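Long-range contacts in ATP-dependent DNA helicase PIF1 (Candida albicans, PDB 7OTJ), which probably couples ATP hydrolysis to 5'-3' unwinding of DNA, including G-quadruplexes, to maintain the nuclear and mitochondrial genomes: residues Ser17-Phe22 and Thr179-Ile184; Thr101-Ile106 and Gly136-Ala141; Leu116-Asn121 and Phe171-Trp176; Gly143-Leu148 and Glu507-Leu512. All coordinates share one frame; numbering follows the deposited sequence.

In the fold
Near the N terminus, the chain runs through 17-22 into strand 21-25, which pairs with strand 182-186 in interaction 1 and so closes a loop of 156 residues. Interaction 2 falls wholly within that loop, joining strands 103-107 and 138-143 on the far flank of strand 21-25, so interactions 1 and 2 share one parallel sheet. Interaction 3, also within the loop, sets helix 114-128 against the start of helix 174-179; its segments alternate with those of interaction 2. Interaction 4 crosses interactions 1 and 3, bringing helix 503-511, close to the C-terminal end, back to the loop after strand 138-143, where Phe-145 meets Phe-22 and Phe-171.

Interaction 1. Residues Ser17-Phe22 and Thr179-Ile184; sequences SGVSLF and TIQRTI
The side chain of Gln-181 reaches back across Val-19 at a slant and accepts a hydrogen bond from Ser-20 N at OE1 (3.1 Å), the N-H lying in the plane of the amide carbonyl and on a lone pair. CD is anti to CA (chi2 180°), extending the chain so that the amide carbon lies near Ser-20 N, while CG1 of Val-19 packs 3.5 Å from OE1. In return, Gln-181 N donates to Ser-20 O at 2.8 Å, so the two residues grip each other through one main-chain and one side-chain bond. Ser-20 OG turns to another partner, Leu-139 N on strand 138-143.

Beyond this pair the backbones become neighbouring parallel strands, 21-25 in the interior and 182-186 at the edge of the P-loop NTPase sheet. Phe-22 N bonds to Arg-182 O at 3.0 Å, and Ile-184 N to Phe-22 O at 3.2 Å.

With its CG anti to the backbone N (chi1 161°), Phe-22 lies side by side with Thr-183, pointing the same way, and CG2 of Thr-183 is 3.8 Å from ring atom CD2. CB of Phe-22 meets CG2 of Ile-180 at 4.0 Å. The ring also meets Trp-176 edge-to-face. Leu-21 points to the other side of the sheet, where its CD2 approaches CD1 of Ile-184 at 4.3 Å beneath helix 6-16.

Interaction 2. Residues Thr101-Ile106 and Gly136-Ala141; sequences TRVLII and GIQLVA. With PO4 (phosphate ion), chain P.
Ile-137 fits its CG2 methyl, anti to its own backbone N, against the backbone and CB of Leu-104, 3.6 Å from that CB. Its CG1, beside the nitrogen (chi1 -62°), lies against Thr-101 O, and the Thr-101 methyl CG2 sits against Ile-137 CG2 and CD1, the two side chains crossing at a slant. Further along this face, CD1 of Leu-139 forms a bump between the carbonyl O of Leu-104 and CD1 of Ile-106, 3.8 Å from the latter.

Val-103, Ile-105, Gln-138 and Val-140 point to the other face. There Val-140 CG2 meets CG1 of Val-103 at 3.8 Å, and its CB lies beside CG1 of Ile-105. Gln-138 runs alongside Val-103, and its NE2 donates to Val-15 O and Val-19 O.

Strands 103-107 and 138-143 belong to a beta-alpha-beta unit whose crossover contains helix 114-128. Their segments run 14° apart. Parallel-sheet hydrogen bonds join them: Gln-138 N to Arg-102 O, Leu-104 N to Gln-138 O (2.7 Å), Val-140 N to Leu-104 O and Ile-106 N to Val-140 O. The side-chain contacts are largely aliphatic, Gln-138 being the polar exception; at the margin Arg-102 NH2 bonds weakly to O3 of a phosphate ion, probably from the crystallisation liquor.

Interaction 3. Residues Leu116-Asn121 and Phe171-Trp176; sequences LLNKLN and FESSAW
Asn-118 supplies the hydrogen bond across this contact: its OD1 accepts from Ala-175 N at 2.8 Å, with the donor approaching nearly along the C=O axis and an N-H...O angle of 156°. CG lies beside the backbone N of its own residue (chi1 -79°), and the amide beyond it comes up to the first turn of helix 174-179. The same oxygen lies 3.3 Å from CB of Ser-173, so the amide covers the beginning of that helix while binding one of its main-chain N-H groups.

A second polar feature belongs to the helix start itself. Ser-173 is the N-cap, and its OG accepts from Trp-176 N at 2.9 Å. Its chi1 of 69° sets OG between the backbone N and the carbonyl carbon. CD2 of Leu-117 covers this hydroxyl at 3.5 Å.

The remaining contacts are van der Waals. CB of Ala-175 fits among three residues of helix 114-128: it touches CG of Leu-117, OD1 of Asn-118, and both CB and ND2 of Asn-121, the last two at 3.6 Å each. Leu-117 also extends CD2 to the edge of the Trp-176 indole, near its plane and 4.1 Å from CE3. The amide of Asn-121 has its polar partners elsewhere, ND2 donating to Glu-178 and OD1 accepting from Phe-134 N.

Helix 114-128, the crossover between strands 103-107 and 138-143, thus packs against the short helix preceding edge strand 182-186. Trp-176 continues from this junction to Ala-141 and Phe-22 on the sheet, while helix 68-72 meets Leu-116 and Leu-120.

Interaction 4. Residues Gly143-Leu148 and Glu507-Leu512; sequences GDFYQL and EFYKNL. With ALF (tetrafluoroaluminate ion), chain F.
Residues Asp-144 to Gln-147 form a type I beta turn, closed by Gln-147 N to Asp-144 O, and the backbone N of Phe-145 within it donates to OH of Tyr-509 on helix 503-511 at 3.0 Å. The N-H group arrives at the edge of the tyrosine ring, in its plane, and the hydroxyl has a further hydrogen-bond partner in Thr-24 OG1.

Tyr-509 CG stands anti to the carbonyl carbon (chi1 -78°), which starts the ring toward the turn. Tyr-146 and Tyr-509 slide past each other in opposite directions. Their planes are only 21° apart but so displaced that the rings barely overlap; CD2 of Tyr-509 lies over one face of Tyr-146, 3.4 Å from CE2. Phe-145 instead directs its ring edge at the face of Phe-508 in a T-shaped pair with centroids 5.4 Å apart and planes at 71°. Phe-171 joins both phenylalanines, stacking on Phe-508 and meeting Phe-145 edge-to-face.

Asp-144 shapes the turn from within. OD1 accepts from Tyr-146 N, an Asx turn, with the donor above the carboxylate plane. OD2 receives Gln-147 NE2 at 3.3 Å on its anti lone pair and forms a salt bridge with Arg-206.

Gln-147 NE2 also donates to F3 of the tetrafluoroaluminate ion at 3.0 Å, so the carboxylate probably helps orient the amide. This mimic of the transferred phosphate is hydrogen-bonded also by Lys-31, Arg-191 and Arg-482, so that Gln-147 brings the end of the turn into the ATP-hydrolysis site of a superfamily 1 helicase, between its two motor domains.

Interaction 1. Residues Ser17-Phe22 and Thr179-Ile184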
# COMPACT_ATOMS: atom_id res chain seq x y z
N SER A 17 -3.06 -23.47 12.65
CA SER A 17 -3.08 -24.92 12.46
C SER A 17 -2.28 -25.35 11.23
O SER A 17 -2.13 -26.56 11.01
CB SER A 17 -4.52 -25.41 12.32
OG SER A 17 -5.05 -25.02 11.06
N GLY A 18 -1.79 -24.41 10.43
CA GLY A 18 -0.93 -24.68 9.30
C GLY A 18 -1.63 -24.73 7.96
O GLY A 18 -0.95 -24.86 6.93
N VAL A 19 -2.95 -24.62 7.94
CA VAL A 19 -3.70 -24.71 6.69
C VAL A 19 -3.42 -23.49 5.83
O VAL A 19 -3.45 -22.35 6.31
CB VAL A 19 -5.20 -24.86 6.96
CG1 VAL A 19 -5.96 -25.02 5.66
CG2 VAL A 19 -5.45 -26.04 7.89
N SER A 20 -3.17 -23.72 4.54
CA SER A 20 -3.09 -22.63 3.58
C SER A 20 -4.50 -22.18 3.24
O SER A 20 -5.35 -22.99 2.86
CB SER A 20 -2.34 -23.07 2.32
OG SER A 20 -0.95 -23.15 2.57
N LEU A 21 -4.77 -20.88 3.41
CA LEU A 21 -6.14 -20.42 3.27
C LEU A 21 -6.18 -18.98 2.80
O LEU A 21 -5.19 -18.24 2.85
CB LEU A 21 -6.90 -20.57 4.60
CG LEU A 21 -6.40 -19.89 5.87
CD1 LEU A 21 -6.76 -18.39 5.89
CD2 LEU A 21 -7.00 -20.60 7.07
N PHE A 22 -7.36 -18.60 2.34
CA PHE A 22 -7.71 -17.23 1.99
C PHE A 22 -8.89 -16.82 2.85
O PHE A 22 -9.89 -17.53 2.92
CB PHE A 22 -8.04 -17.14 0.50
CG PHE A 22 -8.84 -15.92 0.11
CD1 PHE A 22 -8.32 -14.64 0.25
CD2 PHE A 22 -10.10 -16.06 -0.46
CE1 PHE A 22 -9.05 -13.54 -0.14
CE2 PHE A 22 -10.83 -14.96 -0.85
CZ PHE A 22 -10.31 -13.70 -0.69
N THR A 179 -3.33 -24.50 -3.91
CA THR A 179 -2.77 -24.11 -2.61
C THR A 179 -3.84 -23.74 -1.59
O THR A 179 -3.79 -24.23 -0.46
CB THR A 179 -1.79 -22.94 -2.76
OG1 THR A 179 -0.83 -23.24 -3.78
CG2 THR A 179 -1.07 -22.71 -1.45
N ILE A 180 -4.77 -22.86 -1.96
CA ILE A 180 -5.81 -22.42 -1.03
C ILE A 180 -6.69 -23.60 -0.66
O ILE A 180 -7.30 -24.23 -1.53
CB ILE A 180 -6.63 -21.27 -1.63
CG1 ILE A 180 -5.74 -20.05 -1.88
CG2 ILE A 180 -7.81 -20.90 -0.74
CD1 ILE A 180 -5.07 -19.53 -0.63
N GLN A 181 -6.73 -23.94 0.62
CA GLN A 181 -7.50 -25.08 1.08
C GLN A 181 -8.83 -24.70 1.71
O GLN A 181 -9.72 -25.55 1.82
CB GLN A 181 -6.69 -25.90 2.08
CG GLN A 181 -5.30 -26.25 1.59
CD GLN A 181 -4.52 -27.05 2.61
OE1 GLN A 181 -3.73 -26.50 3.38
NE2 GLN A 181 -4.75 -28.36 2.63
N ARG A 182 -8.99 -23.45 2.12
CA ARG A 182 -10.17 -23.04 2.86
C ARG A 182 -10.37 -21.55 2.64
O ARG A 182 -9.40 -20.80 2.47
CB ARG A 182 -10.03 -23.35 4.36
CG ARG A 182 -11.36 -23.51 5.09
CD ARG A 182 -11.22 -23.24 6.59
NE ARG A 182 -12.35 -23.73 7.35
CZ ARG A 182 -13.57 -23.20 7.34
NH1 ARG A 182 -13.86 -22.15 6.58
NH2 ARG A 182 -14.52 -23.73 8.10
N THR A 183 -11.63 -21.14 2.58
CA THR A 183 -12.00 -19.73 2.48
C THR A 183 -12.91 -19.40 3.65
O THR A 183 -13.93 -20.07 3.86
CB THR A 183 -12.67 -19.42 1.15
OG1 THR A 183 -11.76 -19.73 0.08
CG2 THR A 183 -13.05 -17.94 1.07
N ILE A 184 -12.56 -18.35 4.39
CA ILE A 184 -13.34 -17.90 5.54
C ILE A 184 -13.72 -16.45 5.30
O ILE A 184 -12.91 -15.66 4.80
CB ILE A 184 -12.55 -18.05 6.86
CG1 ILE A 184 -12.02 -19.47 7.01
CG2 ILE A 184 -13.43 -17.69 8.04
CD1 ILE A 184 -11.08 -19.65 8.19

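Interaction 2. Residues Thr101-Ile106 and Gly136-Ala141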
# COMPACT_ATOMS: atom_id res chain seq x y z
N THR A 101 11.57 -19.22 4.43
CA THR A 101 10.18 -18.82 4.63
C THR A 101 9.30 -20.04 4.89
O THR A 101 9.36 -21.03 4.15
CB THR A 101 9.65 -18.04 3.42
OG1 THR A 101 10.28 -16.76 3.35
CG2 THR A 101 8.14 -17.84 3.52
N ARG A 102 8.48 -19.97 5.94
CA ARG A 102 7.51 -21.01 6.26
C ARG A 102 6.08 -20.61 5.96
O ARG A 102 5.28 -21.46 5.56
CB ARG A 102 7.60 -21.41 7.73
CG ARG A 102 8.95 -21.96 8.14
CD ARG A 102 9.27 -23.25 7.40
NE ARG A 102 8.28 -24.29 7.65
CZ ARG A 102 8.30 -25.09 8.71
NH1 ARG A 102 9.25 -25.01 9.62
NH2 ARG A 102 7.32 -25.98 8.86
N VAL A 103 5.73 -19.33 6.15
CA VAL A 103 4.40 -18.82 5.87
C VAL A 103 4.54 -17.59 4.99
O VAL A 103 5.39 -16.73 5.25
CB VAL A 103 3.64 -18.47 7.17
CG1 VAL A 103 2.24 -17.93 6.86
CG2 VAL A 103 3.58 -19.66 8.10
N LEU A 104 3.70 -17.49 3.96
CA LEU A 104 3.67 -16.32 3.09
C LEU A 104 2.31 -15.67 3.24
O LEU A 104 1.29 -16.25 2.85
CB LEU A 104 3.95 -16.70 1.64
CG LEU A 104 3.84 -15.56 0.62
CD1 LEU A 104 4.71 -14.38 1.01
CD2 LEU A 104 4.22 -16.06 -0.76
N ILE A 105 2.30 -14.47 3.82
CA ILE A 105 1.10 -13.67 3.99
C ILE A 105 1.04 -12.66 2.85
O ILE A 105 2.03 -11.98 2.57
CB ILE A 105 1.11 -12.96 5.36
CG1 ILE A 105 0.98 -13.99 6.49
CG2 ILE A 105 0.01 -11.91 5.42
CD1 ILE A 105 1.19 -13.41 7.87
N ILE A 106 -0.11 -12.56 2.20
CA ILE A 106 -0.32 -11.59 1.13
C ILE A 106 -1.60 -10.84 1.45
O ILE A 106 -2.71 -11.36 1.26
CB ILE A 106 -0.42 -12.24 -0.26
CG1 ILE A 106 0.73 -13.23 -0.48
CG2 ILE A 106 -0.43 -11.16 -1.33
CD1 ILE A 106 0.64 -13.95 -1.80
N GLY A 136 5.80 -25.98 -0.25
CA GLY A 136 5.62 -26.25 1.17
C GLY A 136 5.30 -25.03 2.01
O GLY A 136 4.93 -25.18 3.18
N ILE A 137 5.41 -23.82 1.44
CA ILE A 137 5.11 -22.61 2.19
C ILE A 137 3.62 -22.53 2.46
O ILE A 137 2.80 -22.79 1.57
CB ILE A 137 5.60 -21.37 1.42
CG1 ILE A 137 7.12 -21.43 1.25
CG2 ILE A 137 5.16 -20.10 2.13
CD1 ILE A 137 7.68 -20.38 0.30
N GLN A 138 3.25 -22.19 3.69
CA GLN A 138 1.85 -21.96 4.01
C GLN A 138 1.42 -20.61 3.43
O GLN A 138 1.98 -19.56 3.78
CB GLN A 138 1.62 -22.00 5.52
CG GLN A 138 0.17 -21.75 5.93
CD GLN A 138 0.01 -21.57 7.43
OE1 GLN A 138 0.97 -21.68 8.19
NE2 GLN A 138 -1.22 -21.30 7.87
N LEU A 139 0.45 -20.63 2.53
CA LEU A 139 -0.04 -19.41 1.90
C LEU A 139 -1.23 -18.89 2.70
O LEU A 139 -2.18 -19.63 2.97
CB LEU A 139 -0.43 -19.68 0.45
CG LEU A 139 -0.94 -18.50 -0.37
CD1 LEU A 139 0.14 -17.44 -0.47
CD2 LEU A 139 -1.35 -18.98 -1.74
N VAL A 140 -1.16 -17.61 3.09
CA VAL A 140 -2.24 -16.94 3.81
C VAL A 140 -2.61 -15.71 2.98
O VAL A 140 -1.94 -14.68 3.06
CB VAL A 140 -1.84 -16.53 5.24
CG1 VAL A 140 -2.99 -15.76 5.91
CG2 VAL A 140 -1.44 -17.76 6.07
N ALA A 141 -3.65 -15.84 2.17
CA ALA A 141 -4.13 -14.73 1.36
C ALA A 141 -5.24 -13.98 2.08
O ALA A 141 -6.11 -14.59 2.71
CB ALA A 141 -4.65 -15.23 0.01
P PO4 P . 3.80 -25.00 8.20
O1 PO4 P . 4.34 -26.23 8.89
O2 PO4 P . 2.50 -25.35 7.52
O3 PO4 P . 4.79 -24.50 7.17
O4 PO4 P . 3.56 -23.92 9.22

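Interaction 3. Residues Leu116-Asn121 and Phe171-Trp176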
# COMPACT_ATOMS: atom_id res chain seq x y z
N LEU A 116 1.24 -13.58 -12.01
CA LEU A 116 2.34 -13.40 -11.06
C LEU A 116 2.33 -14.51 -10.02
O LEU A 116 3.39 -15.05 -9.67
CB LEU A 116 2.22 -12.04 -10.38
CG LEU A 116 3.40 -11.65 -9.50
CD1 LEU A 116 4.60 -11.25 -10.35
CD2 LEU A 116 3.01 -10.54 -8.54
N LEU A 117 1.14 -14.88 -9.54
CA LEU A 117 1.04 -15.90 -8.51
C LEU A 117 1.50 -17.26 -9.02
O LEU A 117 2.08 -18.05 -8.26
CB LEU A 117 -0.40 -15.97 -8.00
CG LEU A 117 -0.55 -16.69 -6.66
CD1 LEU A 117 0.12 -15.89 -5.54
CD2 LEU A 117 -2.02 -16.96 -6.36
N ASN A 118 1.24 -17.56 -10.30
CA ASN A 118 1.70 -18.82 -10.89
C ASN A 118 3.22 -18.86 -11.00
O ASN A 118 3.83 -19.92 -10.79
CB ASN A 118 1.06 -19.02 -12.27
CG ASN A 118 -0.37 -19.52 -12.18
OD1 ASN A 118 -0.78 -20.11 -11.18
ND2 ASN A 118 -1.15 -19.29 -13.24
N LYS A 119 3.85 -17.73 -11.32
CA LYS A 119 5.31 -17.66 -11.32
C LYS A 119 5.85 -17.86 -9.91
O LYS A 119 6.79 -18.63 -9.69
CB LYS A 119 5.78 -16.33 -11.89
CG LYS A 119 5.43 -16.10 -13.35
CD LYS A 119 5.97 -14.76 -13.85
CE LYS A 119 5.91 -14.68 -15.36
NZ LYS A 119 6.49 -13.40 -15.85
N LEU A 120 5.27 -17.16 -8.93
CA LEU A 120 5.70 -17.34 -7.55
C LEU A 120 5.58 -18.79 -7.12
O LEU A 120 6.44 -19.31 -6.41
CB LEU A 120 4.88 -16.44 -6.62
CG LEU A 120 5.16 -14.94 -6.75
CD1 LEU A 120 4.10 -14.11 -6.05
CD2 LEU A 120 6.54 -14.63 -6.21
N ASN A 121 4.51 -19.47 -7.56
CA ASN A 121 4.33 -20.88 -7.22
C ASN A 121 5.47 -21.73 -7.78
O ASN A 121 6.09 -22.50 -7.05
CB ASN A 121 2.98 -21.36 -7.75
CG ASN A 121 2.59 -22.72 -7.20
OD1 ASN A 121 3.13 -23.16 -6.18
ND2 ASN A 121 1.66 -23.39 -7.87
N PHE A 171 -7.72 -15.70 -7.92
CA PHE A 171 -8.51 -16.92 -7.70
C PHE A 171 -8.67 -17.77 -8.95
O PHE A 171 -9.24 -18.86 -8.87
CB PHE A 171 -9.89 -16.57 -7.13
CG PHE A 171 -10.69 -15.60 -7.96
CD1 PHE A 171 -11.38 -16.01 -9.09
CD2 PHE A 171 -10.78 -14.26 -7.58
CE1 PHE A 171 -12.13 -15.11 -9.84
CE2 PHE A 171 -11.53 -13.37 -8.32
CZ PHE A 171 -12.20 -13.79 -9.45
N GLU A 172 -8.20 -17.30 -10.11
CA GLU A 172 -8.25 -18.08 -11.33
C GLU A 172 -6.98 -18.87 -11.57
O GLU A 172 -6.99 -19.81 -12.37
CB GLU A 172 -8.49 -17.18 -12.54
CG GLU A 172 -9.60 -16.15 -12.39
CD GLU A 172 -9.73 -15.27 -13.62
OE1 GLU A 172 -10.12 -15.80 -14.68
OE2 GLU A 172 -9.43 -14.07 -13.53
N SER A 173 -5.87 -18.47 -10.94
CA SER A 173 -4.59 -19.11 -11.20
C SER A 173 -4.61 -20.58 -10.77
O SER A 173 -5.29 -20.96 -9.81
CB SER A 173 -3.47 -18.37 -10.48
OG SER A 173 -3.55 -18.52 -9.07
N SER A 174 -3.84 -21.39 -11.48
CA SER A 174 -3.63 -22.76 -11.03
C SER A 174 -2.98 -22.79 -9.66
O SER A 174 -3.30 -23.65 -8.84
CB SER A 174 -2.79 -23.52 -12.05
OG SER A 174 -2.59 -24.86 -11.64
N ALA A 175 -2.11 -21.81 -9.37
CA ALA A 175 -1.47 -21.74 -8.06
C ALA A 175 -2.51 -21.62 -6.96
O ALA A 175 -2.47 -22.35 -5.97
CB ALA A 175 -0.51 -20.55 -8.02
N TRP A 176 -3.47 -20.70 -7.13
CA TRP A 176 -4.52 -20.51 -6.14
C TRP A 176 -5.28 -21.80 -5.88
O TRP A 176 -5.50 -22.19 -4.73
CB TRP A 176 -5.47 -19.41 -6.61
CG TRP A 176 -6.56 -19.07 -5.66
CD1 TRP A 176 -7.75 -19.72 -5.49
CD2 TRP A 176 -6.58 -17.96 -4.75
NE1 TRP A 176 -8.50 -19.09 -4.53
CE2 TRP A 176 -7.81 -18.01 -4.06
CE3 TRP A 176 -5.68 -16.93 -4.46
CZ2 TRP A 176 -8.15 -17.07 -3.10
CZ3 TRP A 176 -6.03 -16.00 -3.50
CH2 TRP A 176 -7.25 -16.07 -2.83

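Interaction 4. Residues Gly143-Leu148 and Glu507-Leu512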
# COMPACT_ATOMS: atom_id res chain seq x y z
N GLY A 143 -7.83 -10.41 1.68
CA GLY A 143 -8.28 -9.27 0.91
C GLY A 143 -9.74 -9.42 0.50
O GLY A 143 -10.49 -10.18 1.10
N ASP A 144 -10.10 -8.67 -0.54
CA ASP A 144 -11.49 -8.53 -0.95
C ASP A 144 -11.49 -8.31 -2.46
O ASP A 144 -11.01 -7.28 -2.93
CB ASP A 144 -12.16 -7.36 -0.22
CG ASP A 144 -13.63 -7.18 -0.61
OD1 ASP A 144 -14.21 -8.08 -1.25
OD2 ASP A 144 -14.20 -6.12 -0.27
N PHE A 145 -11.98 -9.30 -3.22
CA PHE A 145 -11.93 -9.18 -4.67
C PHE A 145 -12.96 -8.20 -5.23
O PHE A 145 -12.89 -7.89 -6.43
CB PHE A 145 -12.08 -10.56 -5.32
CG PHE A 145 -10.86 -11.44 -5.16
CD1 PHE A 145 -9.70 -11.18 -5.88
CD2 PHE A 145 -10.88 -12.53 -4.30
CE1 PHE A 145 -8.58 -11.99 -5.73
CE2 PHE A 145 -9.76 -13.34 -4.15
CZ PHE A 145 -8.61 -13.07 -4.87
N TYR A 146 -13.90 -7.71 -4.42
CA TYR A 146 -14.75 -6.60 -4.86
C TYR A 146 -14.01 -5.27 -4.85
O TYR A 146 -14.55 -4.26 -5.32
CB TYR A 146 -16.01 -6.49 -3.98
CG TYR A 146 -17.12 -7.43 -4.38
CD1 TYR A 146 -17.56 -7.50 -5.69
CD2 TYR A 146 -17.73 -8.26 -3.44
CE1 TYR A 146 -18.57 -8.36 -6.07
CE2 TYR A 146 -18.74 -9.13 -3.81
CZ TYR A 146 -19.16 -9.18 -5.12
OH TYR A 146 -20.16 -10.04 -5.51
N GLN A 147 -12.79 -5.25 -4.33
CA GLN A 147 -11.92 -4.09 -4.32
C GLN A 147 -11.07 -4.12 -5.60
O GLN A 147 -11.37 -4.84 -6.55
CB GLN A 147 -11.14 -4.04 -3.01
CG GLN A 147 -12.08 -3.93 -1.79
CD GLN A 147 -11.38 -3.52 -0.50
OE1 GLN A 147 -10.31 -2.91 -0.52
NE2 GLN A 147 -11.99 -3.85 0.63
N LEU A 148 -10.06 -3.26 -5.67
CA LEU A 148 -9.40 -3.00 -6.95
C LEU A 148 -8.81 -4.28 -7.55
O LEU A 148 -8.17 -5.06 -6.83
CB LEU A 148 -8.33 -1.93 -6.77
CG LEU A 148 -8.97 -0.54 -6.66
CD1 LEU A 148 -8.03 0.51 -6.08
CD2 LEU A 148 -9.49 -0.10 -8.03
N GLU A 507 -19.24 -13.90 -9.77
CA GLU A 507 -19.43 -15.35 -9.83
C GLU A 507 -18.55 -16.08 -8.80
O GLU A 507 -18.95 -17.13 -8.30
CB GLU A 507 -19.15 -15.88 -11.24
CG GLU A 507 -17.70 -15.81 -11.68
CD GLU A 507 -17.50 -16.36 -13.08
OE1 GLU A 507 -18.51 -16.63 -13.77
OE2 GLU A 507 -16.33 -16.51 -13.50
N PHE A 508 -17.37 -15.54 -8.51
CA PHE A 508 -16.52 -16.10 -7.46
C PHE A 508 -17.26 -16.15 -6.13
O PHE A 508 -17.37 -17.21 -5.51
CB PHE A 508 -15.23 -15.29 -7.34
CG PHE A 508 -14.37 -15.67 -6.16
CD1 PHE A 508 -13.51 -16.76 -6.23
CD2 PHE A 508 -14.40 -14.93 -4.98
CE1 PHE A 508 -12.71 -17.10 -5.16
CE2 PHE A 508 -13.60 -15.28 -3.90
CZ PHE A 508 -12.75 -16.37 -3.99
N TYR A 509 -17.80 -15.00 -5.68
CA TYR A 509 -18.42 -14.97 -4.36
C TYR A 509 -19.76 -15.69 -4.33
O TYR A 509 -20.17 -16.15 -3.26
CB TYR A 509 -18.60 -13.52 -3.89
CG TYR A 509 -17.33 -12.90 -3.35
CD1 TYR A 509 -16.75 -13.36 -2.18
CD2 TYR A 509 -16.71 -11.85 -4.02
CE1 TYR A 509 -15.58 -12.80 -1.69
CE2 TYR A 509 -15.54 -11.28 -3.54
CZ TYR A 509 -14.98 -11.76 -2.37
OH TYR A 509 -13.81 -11.21 -1.88
N LYS A 510 -20.44 -15.84 -5.47
CA LYS A 510 -21.68 -16.60 -5.47
C LYS A 510 -21.41 -18.10 -5.41
O LYS A 510 -22.23 -18.85 -4.87
CB LYS A 510 -22.54 -16.24 -6.68
CG LYS A 510 -22.11 -16.86 -8.00
CD LYS A 510 -23.13 -16.60 -9.11
CE LYS A 510 -22.64 -17.12 -10.46
NZ LYS A 510 -22.30 -18.57 -10.43
N ASN A 511 -20.27 -18.55 -5.94
CA ASN A 511 -19.90 -19.96 -5.81
C ASN A 511 -19.53 -20.34 -4.38
O ASN A 511 -19.49 -21.53 -4.06
CB ASN A 511 -18.72 -20.29 -6.73
CG ASN A 511 -19.18 -20.80 -8.07
OD1 ASN A 511 -19.49 -21.98 -8.23
ND2 ASN A 511 -19.24 -19.91 -9.05
N LEU A 512 -19.26 -19.36 -3.52
CA LEU A 512 -18.96 -19.62 -2.11
C LEU A 512 -20.25 -19.92 -1.35
O LEU A 512 -20.73 -19.14 -0.52
CB LEU A 512 -18.21 -18.44 -1.50
CG LEU A 512 -16.69 -18.52 -1.46
CD1 LEU A 512 -16.11 -18.84 -2.83
CD2 LEU A 512 -16.12 -17.22 -0.92
AL ALF F . -9.74 -2.81 3.72
F1 ALF F . -8.20 -3.71 3.65
F2 ALF F . -11.27 -1.90 3.80
F3 ALF F . -10.58 -4.31 3.24
F4 ALF F . -8.92 -1.33 4.27
O HOH W 1 -9.12 -2.44 1.41